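Local coordinates for putative thioesterase II (PDB 3BBJ), which probably hydrolyses acyl-CoA or related acyl thioesters with a pair of hot-dog domains, at residues A125-H130 and F155-Y160; G176-S181 and D200-I205; L208-S213 and A240-G245. All coordinates share one frame; numbering follows the deposited sequence.

In the fold
Within the acyl-CoA thioesterase C-terminal domain of the hot-dog clan, the three contacts follow in series, each loop closing before the next opens. Contact 1 brings the segment after strand 119-120 back onto the start of helix 157-163. Contact 2 then sets strand 173-180 against the loop that follows helix 191-198. Contact 3 lays a later part of that loop on the end of strand 233-243. Contacts 1 and 2 join through Tyr177, whose OH lies 2.7 Å from Pro127 O in a probable hydrogen bond. Contacts 2 and 3 touch where Pro204 meets Ser213, and strands 173-180 and 233-243 are neighbouring antiparallel strands.

Contact 1 (A125-H130 and F155-Y160); sequences AIPPQH and FSPDSY
The pyrrolidine ring of Pro127 meets Ser156 along its CG–CD bond: CG and CD are each 4.0 Å from Ser156 CB, so the methylene sits opposite the bond and not at one corner of the ring. The second ring, that of Pro157, comes in with its CD, 4.2 Å from Pro127 CG; the two proline rings are offset and run antiparallel past one another instead of stacking. The touching atoms are all carbons, and only about 85 Å² is buried in all.

While CB faces the proline, the hydroxyl of Ser156 serves its own helix. With OG between the backbone N and the carbonyl carbon (chi1 60°), it accepts the N-cap bond from Ser159 N at 3.2 Å (148° at the hydrogen). Ser159 OG adds a second bond to Ser156 OG at 2.7 Å, so two donors from one residue grip the buried hydroxyl. Replacing this serine by an alanine removes the OG, and Ser159 N would probably lose its cap and the Ser159 hydroxyl one of its partners.

Ser159 OG also meets Cys175 N, and Ser156 pairs with Cys175 through the backbone. The contact rests the loop leading to strand 133-134 on the junction of strand 151-155 and helix 157-163, alongside strand 173-180, and Gln129 NE2, bonded to Asp154 OD2, ties the same loop to strand 151-155.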
ATOM      1  N   ALA A 125     -17.571  -7.430  13.458  1.00 64.23           N
ATOM      2  CA  ALA A 125     -18.331  -8.643  13.761  1.00 65.85           C
ATOM      3  C   ALA A 125     -18.352  -9.596  12.569  1.00 65.90           C
ATOM      4  O   ALA A 125     -18.855  -9.252  11.497  1.00 65.91           O
ATOM      5  CB  ALA A 125     -19.755  -8.295  14.172  1.00 66.55           C
ATOM      6  N   ILE A 126     -17.768 -10.777  12.768  1.00 65.90           N
ATOM      7  CA  ILE A 126     -17.793 -11.857  11.782  1.00 63.97           C
ATOM      8  C   ILE A 126     -18.369 -13.092  12.474  1.00 65.02           C
ATOM      9  O   ILE A 126     -17.952 -13.416  13.585  1.00 64.31           O
ATOM     10  CB  ILE A 126     -16.396 -12.204  11.230  1.00 63.74           C
ATOM     11  CG1 ILE A 126     -15.725 -10.957  10.633  1.00 64.29           C
ATOM     12  CG2 ILE A 126     -16.512 -13.301  10.186  1.00 57.99           C
ATOM     13  CD1 ILE A 126     -14.455 -11.247   9.853  1.00 61.39           C
ATOM     14  N   PRO A 127     -19.347 -13.769  11.836  1.00 65.50           N
ATOM     15  CA  PRO A 127     -19.925 -14.968  12.421  1.00 65.16           C
ATOM     16  C   PRO A 127     -18.870 -16.030  12.689  1.00 65.81           C
ATOM     17  O   PRO A 127     -17.870 -16.078  11.980  1.00 66.22           O
ATOM     18  CB  PRO A 127     -20.870 -15.468  11.335  1.00 65.01           C
ATOM     19  CG  PRO A 127     -21.162 -14.300  10.492  1.00 65.56           C
ATOM     20  CD  PRO A 127     -19.968 -13.432  10.543  1.00 65.69           C
ATOM     21  N   PRO A 128     -19.082 -16.878  13.708  1.00 66.33           N
ATOM     22  CA  PRO A 128     -18.134 -17.976  13.949  1.00 66.11           C
ATOM     23  C   PRO A 128     -17.929 -18.855  12.720  1.00 65.74           C
ATOM     24  O   PRO A 128     -18.821 -18.967  11.875  1.00 63.76           O
ATOM     25  CB  PRO A 128     -18.799 -18.777  15.068  1.00 65.99           C
ATOM     26  CG  PRO A 128     -19.700 -17.809  15.755  1.00 66.22           C
ATOM     27  CD  PRO A 128     -20.172 -16.854  14.701  1.00 65.76           C
ATOM     28  N   GLN A 129     -16.750 -19.463  12.630  1.00 66.21           N
ATOM     29  CA  GLN A 129     -16.401 -20.315  11.504  1.00 67.08           C
ATOM     30  C   GLN A 129     -17.440 -21.428  11.265  1.00 70.04           C
ATOM     31  O   GLN A 129     -17.711 -21.786  10.115  1.00 69.40           O
ATOM     32  CB  GLN A 129     -15.015 -20.927  11.719  1.00 66.07           C
ATOM     33  CG  GLN A 129     -14.415 -21.571  10.476  1.00 65.19           C
ATOM     34  CD  GLN A 129     -13.008 -22.062  10.700  1.00 64.41           C
ATOM     35  OE1 GLN A 129     -12.586 -22.233  11.833  1.00 63.32           O
ATOM     36  NE2 GLN A 129     -12.273 -22.293   9.618  1.00 58.07           N
ATOM     37  N   HIS A 130     -18.019 -21.960  12.342  1.00 72.93           N
ATOM     38  CA  HIS A 130     -19.002 -23.038  12.229  1.00 75.28           C
ATOM     39  C   HIS A 130     -20.317 -22.574  11.589  1.00 75.25           C
ATOM     40  O   HIS A 130     -21.016 -23.374  10.974  1.00 75.12           O
ATOM     41  CB  HIS A 130     -19.241 -23.727  13.585  1.00 76.34           C
ATOM     42  CG  HIS A 130     -20.076 -22.939  14.553  1.00 81.27           C
ATOM     43  ND1 HIS A 130     -19.530 -22.247  15.617  1.00 84.92           N
ATOM     44  CD2 HIS A 130     -21.418 -22.767  14.644  1.00 83.51           C
ATOM     45  CE1 HIS A 130     -20.499 -21.673  16.310  1.00 83.50           C
ATOM     46  NE2 HIS A 130     -21.653 -21.969  15.739  1.00 82.86           N
ATOM     47  N   PHE A 155     -17.064 -18.623   4.054  1.00 53.58           N
ATOM     48  CA  PHE A 155     -17.680 -17.312   3.920  1.00 55.17           C
ATOM     49  C   PHE A 155     -18.825 -17.148   4.908  1.00 55.37           C
ATOM     50  O   PHE A 155     -19.539 -18.100   5.184  1.00 54.75           O
ATOM     51  CB  PHE A 155     -18.252 -17.160   2.515  1.00 54.51           C
ATOM     52  CG  PHE A 155     -17.253 -17.378   1.422  1.00 54.99           C
ATOM     53  CD1 PHE A 155     -16.400 -16.354   1.031  1.00 58.67           C
ATOM     54  CD2 PHE A 155     -17.186 -18.593   0.755  1.00 54.73           C
ATOM     55  CE1 PHE A 155     -15.486 -16.535  -0.002  1.00 56.58           C
ATOM     56  CE2 PHE A 155     -16.273 -18.788  -0.274  1.00 56.33           C
ATOM     57  CZ  PHE A 155     -15.425 -17.755  -0.658  1.00 55.92           C
ATOM     58  N   SER A 156     -19.013 -15.940   5.429  1.00 55.08           N
ATOM     59  CA  SER A 156     -20.204 -15.660   6.203  1.00 55.54           C
ATOM     60  C   SER A 156     -21.400 -15.939   5.278  1.00 56.53           C
ATOM     61  O   SER A 156     -21.239 -15.947   4.058  1.00 56.36           O
ATOM     62  CB  SER A 156     -20.241 -14.206   6.650  1.00 54.21           C
ATOM     63  OG  SER A 156     -20.238 -13.343   5.528  1.00 54.54           O
ATOM     64  N   PRO A 157     -22.594 -16.188   5.850  1.00 57.50           N
ATOM     65  CA  PRO A 157     -23.790 -16.358   5.026  1.00 57.88           C
ATOM     66  C   PRO A 157     -24.046 -15.206   4.045  1.00 57.48           C
ATOM     67  O   PRO A 157     -24.372 -15.433   2.881  1.00 56.20           O
ATOM     68  CB  PRO A 157     -24.914 -16.442   6.069  1.00 57.66           C
ATOM     69  CG  PRO A 157     -24.268 -16.994   7.260  1.00 57.45           C
ATOM     70  CD  PRO A 157     -22.901 -16.373   7.284  1.00 57.45           C
ATOM     71  N   ASP A 158     -23.888 -13.974   4.504  1.00 57.70           N
ATOM     72  CA  ASP A 158     -24.083 -12.838   3.614  1.00 58.83           C
ATOM     73  C   ASP A 158     -23.056 -12.810   2.487  1.00 58.05           C
ATOM     74  O   ASP A 158     -23.370 -12.398   1.364  1.00 57.88           O
ATOM     75  CB  ASP A 158     -24.025 -11.524   4.394  1.00 60.67           C
ATOM     76  CG  ASP A 158     -25.266 -11.279   5.215  1.00 63.68           C
ATOM     77  OD1 ASP A 158     -26.270 -11.984   4.986  1.00 63.07           O
ATOM     78  OD2 ASP A 158     -25.234 -10.376   6.079  1.00 67.96           O
ATOM     79  N   SER A 159     -21.827 -13.220   2.784  1.00 57.53           N
ATOM     80  CA  SER A 159     -20.781 -13.243   1.759  1.00 57.05           C
ATOM     81  C   SER A 159     -21.064 -14.323   0.715  1.00 56.47           C
ATOM     82  O   SER A 159     -20.903 -14.100  -0.494  1.00 53.83           O
ATOM     83  CB  SER A 159     -19.416 -13.455   2.397  1.00 56.24           C
ATOM     84  OG  SER A 159     -19.150 -12.390   3.280  1.00 57.99           O
ATOM     85  N   TYR A 160     -21.490 -15.492   1.192  1.00 57.78           N
ATOM     86  CA  TYR A 160     -21.881 -16.583   0.298  1.00 59.08           C
ATOM     87  C   TYR A 160     -23.023 -16.114  -0.581  1.00 59.20           C
ATOM     88  O   TYR A 160     -22.979 -16.258  -1.801  1.00 60.63           O
ATOM     89  CB  TYR A 160     -22.336 -17.809   1.087  1.00 61.06           C
ATOM     90  CG  TYR A 160     -22.629 -19.026   0.212  1.00 65.81           C
ATOM     91  CD1 TYR A 160     -23.772 -19.087  -0.594  1.00 63.86           C
ATOM     92  CD2 TYR A 160     -21.752 -20.112   0.186  1.00 68.40           C
ATOM     93  CE1 TYR A 160     -24.029 -20.196  -1.405  1.00 67.22           C
ATOM     94  CE2 TYR A 160     -22.005 -21.229  -0.606  1.00 71.48           C
ATOM     95  CZ  TYR A 160     -23.144 -21.268  -1.402  1.00 69.88           C
ATOM     96  OH  TYR A 160     -23.385 -22.383  -2.180  1.00 68.53           O
TER

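Contact 2 (G176-S181 and D200-I205); sequences GYVDLS and DALPPI
Next to Val178, which packs on Ala201 and Leu202, the carboxylate of Asp179 is the polar group held from several directions. Its OD1 receives Leu180 N at 2.8 Å, a bent bond (133° at the hydrogen) that arrives on the anti side and 27° out of the carboxylate plane; Ala188 N adds a weak bond to the same oxygen. OD2 pairs with Ser187 OG, which leaves both oxygens of this buried side chain with partners and probably restricts its rotation.

The strand alternation explains the rest: Asp179 points away from the loop 200-205, and Val178 points toward it. Val178 CG2, anti to the backbone N because CG1 takes the position near 58°, lies 4.5 Å from Ala201 CB. Leu202 comes differently. Its CB is not aimed at the strand, but the end of the side chain swings in so that CD2 lies 4.2 Å from Val178 CB, on the CH side of that carbon and 4.5 Å from each of Val178 CG1 and CG2. One valine is thus met by two successive loop residues, all three buried, although the nearest CA atoms, of Val178 and Ala201, are 8.0 Å apart; side chains alone bridge the gap.

Leu202 also rests on Phe235 of strand 233-243, and Pro203 on Phe155 of strand 151-155, the two strands flanking 173-180. The loop after helix 191-198 therefore packs across these three antiparallel strands, while its Asp200 bonds to Gly39 N of helix 38-51 and Gln266 NE2 of strand 260-269.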
ATOM      1  N   GLY A 176     -15.122 -13.850   6.504  1.00 50.01           N
ATOM      2  CA  GLY A 176     -15.147 -15.236   6.851  1.00 48.25           C
ATOM      3  C   GLY A 176     -13.782 -15.648   7.336  1.00 47.52           C
ATOM      4  O   GLY A 176     -13.070 -14.854   7.938  1.00 47.87           O
ATOM      5  N   TYR A 177     -13.435 -16.905   7.074  1.00 47.04           N
ATOM      6  CA  TYR A 177     -12.183 -17.486   7.523  1.00 46.49           C
ATOM      7  C   TYR A 177     -11.431 -18.110   6.354  1.00 45.31           C
ATOM      8  O   TYR A 177     -12.037 -18.636   5.420  1.00 45.50           O
ATOM      9  CB  TYR A 177     -12.474 -18.516   8.625  1.00 47.92           C
ATOM     10  CG  TYR A 177     -13.230 -17.900   9.776  1.00 46.24           C
ATOM     11  CD1 TYR A 177     -14.597 -17.659   9.669  1.00 48.29           C
ATOM     12  CD2 TYR A 177     -12.577 -17.510  10.944  1.00 46.60           C
ATOM     13  CE1 TYR A 177     -15.304 -17.065  10.684  1.00 48.00           C
ATOM     14  CE2 TYR A 177     -13.277 -16.904  11.984  1.00 48.29           C
ATOM     15  CZ  TYR A 177     -14.644 -16.691  11.849  1.00 54.76           C
ATOM     16  OH  TYR A 177     -15.361 -16.101  12.861  1.00 51.56           O
ATOM     17  N   VAL A 178     -10.109 -18.033   6.414  1.00 44.35           N
ATOM     18  CA  VAL A 178      -9.251 -18.601   5.386  1.00 44.05           C
ATOM     19  C   VAL A 178      -8.055 -19.284   6.003  1.00 44.75           C
ATOM     20  O   VAL A 178      -7.552 -18.857   7.052  1.00 44.76           O
ATOM     21  CB  VAL A 178      -8.735 -17.529   4.424  1.00 46.14           C
ATOM     22  CG1 VAL A 178      -7.926 -16.389   5.186  1.00 42.02           C
ATOM     23  CG2 VAL A 178      -7.923 -18.175   3.318  1.00 44.79           C
ATOM     24  N   ASP A 179      -7.606 -20.350   5.346  1.00 47.41           N
ATOM     25  CA  ASP A 179      -6.428 -21.111   5.769  1.00 47.22           C
ATOM     26  C   ASP A 179      -6.010 -21.989   4.602  1.00 45.76           C
ATOM     27  O   ASP A 179      -6.751 -22.110   3.620  1.00 46.99           O
ATOM     28  CB  ASP A 179      -6.782 -21.987   6.985  1.00 48.69           C
ATOM     29  CG  ASP A 179      -5.562 -22.321   7.868  1.00 49.52           C
ATOM     30  OD1 ASP A 179      -4.396 -22.175   7.418  1.00 46.75           O
ATOM     31  OD2 ASP A 179      -5.792 -22.724   9.033  1.00 57.92           O
ATOM     32  N   LEU A 180      -4.829 -22.579   4.692  1.00 46.28           N
ATOM     33  CA  LEU A 180      -4.410 -23.621   3.754  1.00 46.95           C
ATOM     34  C   LEU A 180      -5.411 -24.788   3.816  1.00 46.63           C
ATOM     35  O   LEU A 180      -6.009 -25.049   4.855  1.00 44.89           O
ATOM     36  CB  LEU A 180      -3.004 -24.127   4.100  1.00 47.75           C
ATOM     37  CG  LEU A 180      -1.854 -23.115   3.963  1.00 47.27           C
ATOM     38  CD1 LEU A 180      -0.549 -23.697   4.492  1.00 42.44           C
ATOM     39  CD2 LEU A 180      -1.717 -22.704   2.506  1.00 41.88           C
ATOM     40  N   SER A 181      -5.594 -25.485   2.701  1.00 46.97           N
ATOM     41  CA  SER A 181      -6.609 -26.527   2.633  1.00 47.13           C
ATOM     42  C   SER A 181      -6.279 -27.786   3.480  1.00 48.66           C
ATOM     43  O   SER A 181      -5.108 -28.175   3.668  1.00 47.54           O
ATOM     44  CB  SER A 181      -6.855 -26.925   1.167  1.00 47.44           C
ATOM     45  OG  SER A 181      -5.762 -27.680   0.626  1.00 46.64           O
ATOM     46  N   ASP A 200      -3.982 -12.605  -0.758  1.00 47.78           N
ATOM     47  CA  ASP A 200      -4.397 -12.751  -2.159  1.00 48.21           C
ATOM     48  C   ASP A 200      -5.076 -14.091  -2.409  1.00 46.75           C
ATOM     49  O   ASP A 200      -5.123 -14.554  -3.544  1.00 47.81           O
ATOM     50  CB  ASP A 200      -3.185 -12.650  -3.110  1.00 47.89           C
ATOM     51  CG  ASP A 200      -3.599 -12.433  -4.573  1.00 51.21           C
ATOM     52  OD1 ASP A 200      -4.582 -11.701  -4.835  1.00 56.53           O
ATOM     53  OD2 ASP A 200      -2.930 -12.970  -5.468  1.00 51.00           O
ATOM     54  N   ALA A 201      -5.619 -14.710  -1.368  1.00 45.95           N
ATOM     55  CA  ALA A 201      -6.227 -16.035  -1.527  1.00 46.21           C
ATOM     56  C   ALA A 201      -7.759 -16.007  -1.590  1.00 47.87           C
ATOM     57  O   ALA A 201      -8.395 -17.075  -1.516  1.00 47.76           O
ATOM     58  CB  ALA A 201      -5.757 -16.971  -0.393  1.00 43.55           C
ATOM     59  N   LEU A 202      -8.346 -14.812  -1.743  1.00 47.59           N
ATOM     60  CA  LEU A 202      -9.814 -14.678  -1.734  1.00 48.35           C
ATOM     61  C   LEU A 202     -10.382 -14.283  -3.100  1.00 47.50           C
ATOM     62  O   LEU A 202      -9.638 -13.844  -3.982  1.00 47.89           O
ATOM     63  CB  LEU A 202     -10.232 -13.623  -0.717  1.00 50.49           C
ATOM     64  CG  LEU A 202      -9.537 -13.561   0.638  1.00 49.05           C
ATOM     65  CD1 LEU A 202      -9.733 -12.148   1.218  1.00 49.02           C
ATOM     66  CD2 LEU A 202     -10.060 -14.674   1.581  1.00 43.16           C
ATOM     67  N   PRO A 203     -11.713 -14.438  -3.284  1.00 49.27           N
ATOM     68  CA  PRO A 203     -12.315 -14.039  -4.566  1.00 48.27           C
ATOM     69  C   PRO A 203     -12.071 -12.566  -4.813  1.00 48.38           C
ATOM     70  O   PRO A 203     -12.197 -11.760  -3.883  1.00 49.88           O
ATOM     71  CB  PRO A 203     -13.812 -14.303  -4.366  1.00 46.10           C
ATOM     72  CG  PRO A 203     -13.912 -15.244  -3.257  1.00 47.56           C
ATOM     73  CD  PRO A 203     -12.721 -15.012  -2.367  1.00 49.00           C
ATOM     74  N   PRO A 204     -11.637 -12.209  -6.026  1.00 47.91           N
ATOM     75  CA  PRO A 204     -11.470 -10.794  -6.321  1.00 47.69           C
ATOM     76  C   PRO A 204     -12.750 -10.017  -6.004  1.00 47.82           C
ATOM     77  O   PRO A 204     -13.831 -10.400  -6.453  1.00 47.90           O
ATOM     78  CB  PRO A 204     -11.133 -10.789  -7.810  1.00 45.82           C
ATOM     79  CG  PRO A 204     -10.427 -12.087  -8.012  1.00 47.26           C
ATOM     80  CD  PRO A 204     -11.184 -13.056  -7.141  1.00 48.57           C
ATOM     81  N   ILE A 205     -12.613  -8.954  -5.212  1.00 48.48           N
ATOM     82  CA  ILE A 205     -13.757  -8.163  -4.740  1.00 48.53           C
ATOM     83  C   ILE A 205     -14.560  -7.506  -5.895  1.00 47.76           C
ATOM     84  O   ILE A 205     -15.770  -7.248  -5.785  1.00 46.02           O
ATOM     85  CB  ILE A 205     -13.285  -7.101  -3.698  1.00 48.21           C
ATOM     86  CG1 ILE A 205     -14.471  -6.564  -2.892  1.00 45.75           C
ATOM     87  CG2 ILE A 205     -12.481  -5.992  -4.378  1.00 46.32           C
ATOM     88  CD1 ILE A 205     -15.162  -7.615  -2.065  1.00 42.96           C
TER

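Contact 3 (L208-S213 and A240-G245); sequences LLVDWS and ALVSDG
Val242 is shared by two consecutive loop residues, and its two methyls divide the work. CG2 meets Leu209 CD1 at 3.6 Å, whereas CG1 meets Val210 CG1 at 3.9 Å. The assignment is clear from the cross distances: Val242 CG1 is 5.7 Å from Leu209 CD1, and Val242 CG2 is 5.1 Å from Val210 CG1. Both pairs of side chains cross obliquely, so each touches through a methyl and neither lies alongside the other.

Torsions account for this split. In Val242, CG1 is anti to the backbone N (chi1 174°) and CG2 sits beside that N, which spreads the methyls toward the two loop residues. Leu209 swings its CG beside the backbone N (chi1 -52°), and an extended second torsion (chi2 162°) carries CD1 forward; its other methyl, CD2, stays 5.5 Å from Val242 CG2. The nearest CA atoms, of Leu209 and Val242, are 7.9 Å apart, a separation filled by the side chains. Beyond Val210 the chain bends through an inverse gamma turn centred on Asp211, closed by a weak bond from Trp212 N to Val210 O.

This part of strand 233-243 lies at the dimer interface. Leu241 and Val242 pair antiparallel with a strand of the second subunit, and Leu241 O accepts from Arg225 of that subunit. Val210 also packs on Arg118 of the second subunit, and Leu209 on Pro172 of its own chain.

Chemically the contact is a purely aliphatic one of about 114 Å². Directional bonds around it include those from Ala240 N and Leu241 N to the carboxylate of Asp248, which help to fix the strand; methyls alone give no such restraint between loop and strand, so shape fit and the burial of Val242 probably set how the loop lies.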
ATOM      1  N   LEU A 208     -18.026  -8.720  -7.344  1.00 54.29           N
ATOM      2  CA  LEU A 208     -19.292  -8.296  -6.734  1.00 55.20           C
ATOM      3  C   LEU A 208     -19.899  -7.028  -7.329  1.00 57.05           C
ATOM      4  O   LEU A 208     -21.013  -6.675  -6.971  1.00 58.94           O
ATOM      5  CB  LEU A 208     -19.086  -8.026  -5.247  1.00 54.31           C
ATOM      6  CG  LEU A 208     -18.718  -9.223  -4.388  1.00 52.78           C
ATOM      7  CD1 LEU A 208     -18.523  -8.749  -2.968  1.00 42.33           C
ATOM      8  CD2 LEU A 208     -19.791 -10.303  -4.487  1.00 49.27           C
ATOM      9  N   LEU A 209     -19.181  -6.367  -8.236  1.00 58.65           N
ATOM     10  CA  LEU A 209     -19.533  -5.015  -8.711  1.00 59.05           C
ATOM     11  C   LEU A 209     -19.662  -4.841 -10.233  1.00 59.48           C
ATOM     12  O   LEU A 209     -20.596  -4.191 -10.700  1.00 61.79           O
ATOM     13  CB  LEU A 209     -18.470  -4.033  -8.210  1.00 57.60           C
ATOM     14  CG  LEU A 209     -18.177  -4.093  -6.703  1.00 62.09           C
ATOM     15  CD1 LEU A 209     -16.852  -3.444  -6.358  1.00 55.16           C
ATOM     16  CD2 LEU A 209     -19.327  -3.469  -5.904  1.00 63.56           C
ATOM     17  N   VAL A 210     -18.687  -5.331 -10.994  1.00 56.75           N
ATOM     18  CA  VAL A 210     -18.775  -5.332 -12.464  1.00 55.33           C
ATOM     19  C   VAL A 210     -18.635  -6.793 -12.907  1.00 55.99           C
ATOM     20  O   VAL A 210     -18.371  -7.672 -12.074  1.00 56.30           O
ATOM     21  CB  VAL A 210     -17.745  -4.383 -13.153  1.00 53.38           C
ATOM     22  CG1 VAL A 210     -17.874  -2.964 -12.578  1.00 58.44           C
ATOM     23  CG2 VAL A 210     -16.301  -4.882 -12.999  1.00 56.12           C
ATOM     24  N   ASP A 211     -18.809  -7.063 -14.196  1.00 55.76           N
ATOM     25  CA  ASP A 211     -18.854  -8.458 -14.653  1.00 56.62           C
ATOM     26  C   ASP A 211     -17.490  -9.009 -15.106  1.00 55.57           C
ATOM     27  O   ASP A 211     -17.341  -9.546 -16.201  1.00 56.83           O
ATOM     28  CB  ASP A 211     -19.976  -8.666 -15.697  1.00 57.47           C
ATOM     29  CG  ASP A 211     -19.740  -7.924 -16.998  1.00 58.92           C
ATOM     30  OD1 ASP A 211     -18.799  -7.097 -17.069  1.00 57.75           O
ATOM     31  OD2 ASP A 211     -20.505  -8.188 -17.956  1.00 68.55           O
ATOM     32  N   TRP A 212     -16.499  -8.847 -14.236  1.00 54.18           N
ATOM     33  CA  TRP A 212     -15.168  -9.425 -14.402  1.00 52.80           C
ATOM     34  C   TRP A 212     -14.906 -10.199 -13.130  1.00 52.77           C
ATOM     35  O   TRP A 212     -15.068  -9.657 -12.029  1.00 51.81           O
ATOM     36  CB  TRP A 212     -14.099  -8.357 -14.531  1.00 53.48           C
ATOM     37  CG  TRP A 212     -13.978  -7.773 -15.879  1.00 55.33           C
ATOM     38  CD1 TRP A 212     -14.562  -6.632 -16.333  1.00 49.06           C
ATOM     39  CD2 TRP A 212     -13.174  -8.275 -16.950  1.00 53.53           C
ATOM     40  NE1 TRP A 212     -14.188  -6.403 -17.631  1.00 52.33           N
ATOM     41  CE2 TRP A 212     -13.335  -7.396 -18.035  1.00 50.31           C
ATOM     42  CE3 TRP A 212     -12.326  -9.384 -17.093  1.00 52.97           C
ATOM     43  CZ2 TRP A 212     -12.688  -7.586 -19.255  1.00 46.58           C
ATOM     44  CZ3 TRP A 212     -11.688  -9.581 -18.313  1.00 49.96           C
ATOM     45  CH2 TRP A 212     -11.876  -8.686 -19.375  1.00 51.16           C
ATOM     46  N   SER A 213     -14.491 -11.455 -13.280  1.00 51.64           N
ATOM     47  CA  SER A 213     -14.278 -12.319 -12.132  1.00 52.85           C
ATOM     48  C   SER A 213     -12.869 -12.236 -11.572  1.00 50.28           C
ATOM     49  O   SER A 213     -12.620 -12.751 -10.482  1.00 50.06           O
ATOM     50  CB  SER A 213     -14.607 -13.762 -12.492  1.00 51.13           C
ATOM     51  OG  SER A 213     -15.961 -13.828 -12.938  1.00 61.20           O
ATOM     52  N   ALA A 240     -13.504   0.482  -2.297  1.00 43.97           N
ATOM     53  CA  ALA A 240     -14.093   1.833  -2.228  1.00 44.42           C
ATOM     54  C   ALA A 240     -14.429   2.400  -3.600  1.00 44.46           C
ATOM     55  O   ALA A 240     -15.324   3.230  -3.708  1.00 43.88           O
ATOM     56  CB  ALA A 240     -13.173   2.800  -1.442  1.00 41.26           C
ATOM     57  N   LEU A 241     -13.743   1.958  -4.653  1.00 46.12           N
ATOM     58  CA  LEU A 241     -14.021   2.513  -5.979  1.00 46.59           C
ATOM     59  C   LEU A 241     -13.641   1.608  -7.150  1.00 46.65           C
ATOM     60  O   LEU A 241     -12.553   1.030  -7.185  1.00 44.98           O
ATOM     61  CB  LEU A 241     -13.292   3.864  -6.141  1.00 47.78           C
ATOM     62  CG  LEU A 241     -13.540   4.683  -7.429  1.00 45.48           C
ATOM     63  CD1 LEU A 241     -14.919   5.290  -7.404  1.00 50.78           C
ATOM     64  CD2 LEU A 241     -12.537   5.782  -7.603  1.00 45.92           C
ATOM     65  N   VAL A 242     -14.558   1.495  -8.108  1.00 46.64           N
ATOM     66  CA  VAL A 242     -14.268   0.873  -9.384  1.00 45.88           C
ATOM     67  C   VAL A 242     -14.486   2.000 -10.391  1.00 47.62           C
ATOM     68  O   VAL A 242     -15.591   2.540 -10.466  1.00 48.70           O
ATOM     69  CB  VAL A 242     -15.208  -0.282  -9.693  1.00 46.14           C
ATOM     70  CG1 VAL A 242     -14.942  -0.789 -11.082  1.00 43.05           C
ATOM     71  CG2 VAL A 242     -15.065  -1.393  -8.652  1.00 42.69           C
ATOM     72  N   SER A 243     -13.439   2.390 -11.122  1.00 47.64           N
ATOM     73  CA  SER A 243     -13.538   3.497 -12.069  1.00 49.19           C
ATOM     74  C   SER A 243     -12.409   3.440 -13.118  1.00 50.29           C
ATOM     75  O   SER A 243     -11.243   3.256 -12.769  1.00 50.09           O
ATOM     76  CB  SER A 243     -13.546   4.845 -11.317  1.00 50.96           C
ATOM     77  OG  SER A 243     -13.740   5.983 -12.191  1.00 51.15           O
ATOM     78  N   ASP A 244     -12.786   3.581 -14.391  1.00 49.05           N
ATOM     79  CA  ASP A 244     -11.866   3.494 -15.525  1.00 48.76           C
ATOM     80  C   ASP A 244     -11.136   2.135 -15.531  1.00 48.27           C
ATOM     81  O   ASP A 244      -9.960   2.043 -15.897  1.00 47.98           O
ATOM     82  CB  ASP A 244     -10.890   4.681 -15.503  1.00 51.56           C
ATOM     83  CG  ASP A 244     -10.102   4.843 -16.802  1.00 52.65           C
ATOM     84  OD1 ASP A 244     -10.610   4.526 -17.903  1.00 58.64           O
ATOM     85  OD2 ASP A 244      -8.957   5.319 -16.704  1.00 60.56           O
ATOM     86  N   GLY A 245     -11.862   1.088 -15.136  1.00 46.15           N
ATOM     87  CA  GLY A 245     -11.341  -0.276 -15.106  1.00 46.62           C
ATOM     88  C   GLY A 245     -10.520  -0.640 -13.886  1.00 45.52           C
ATOM     89  O   GLY A 245     -10.193  -1.815 -13.674  1.00 47.63           O
TER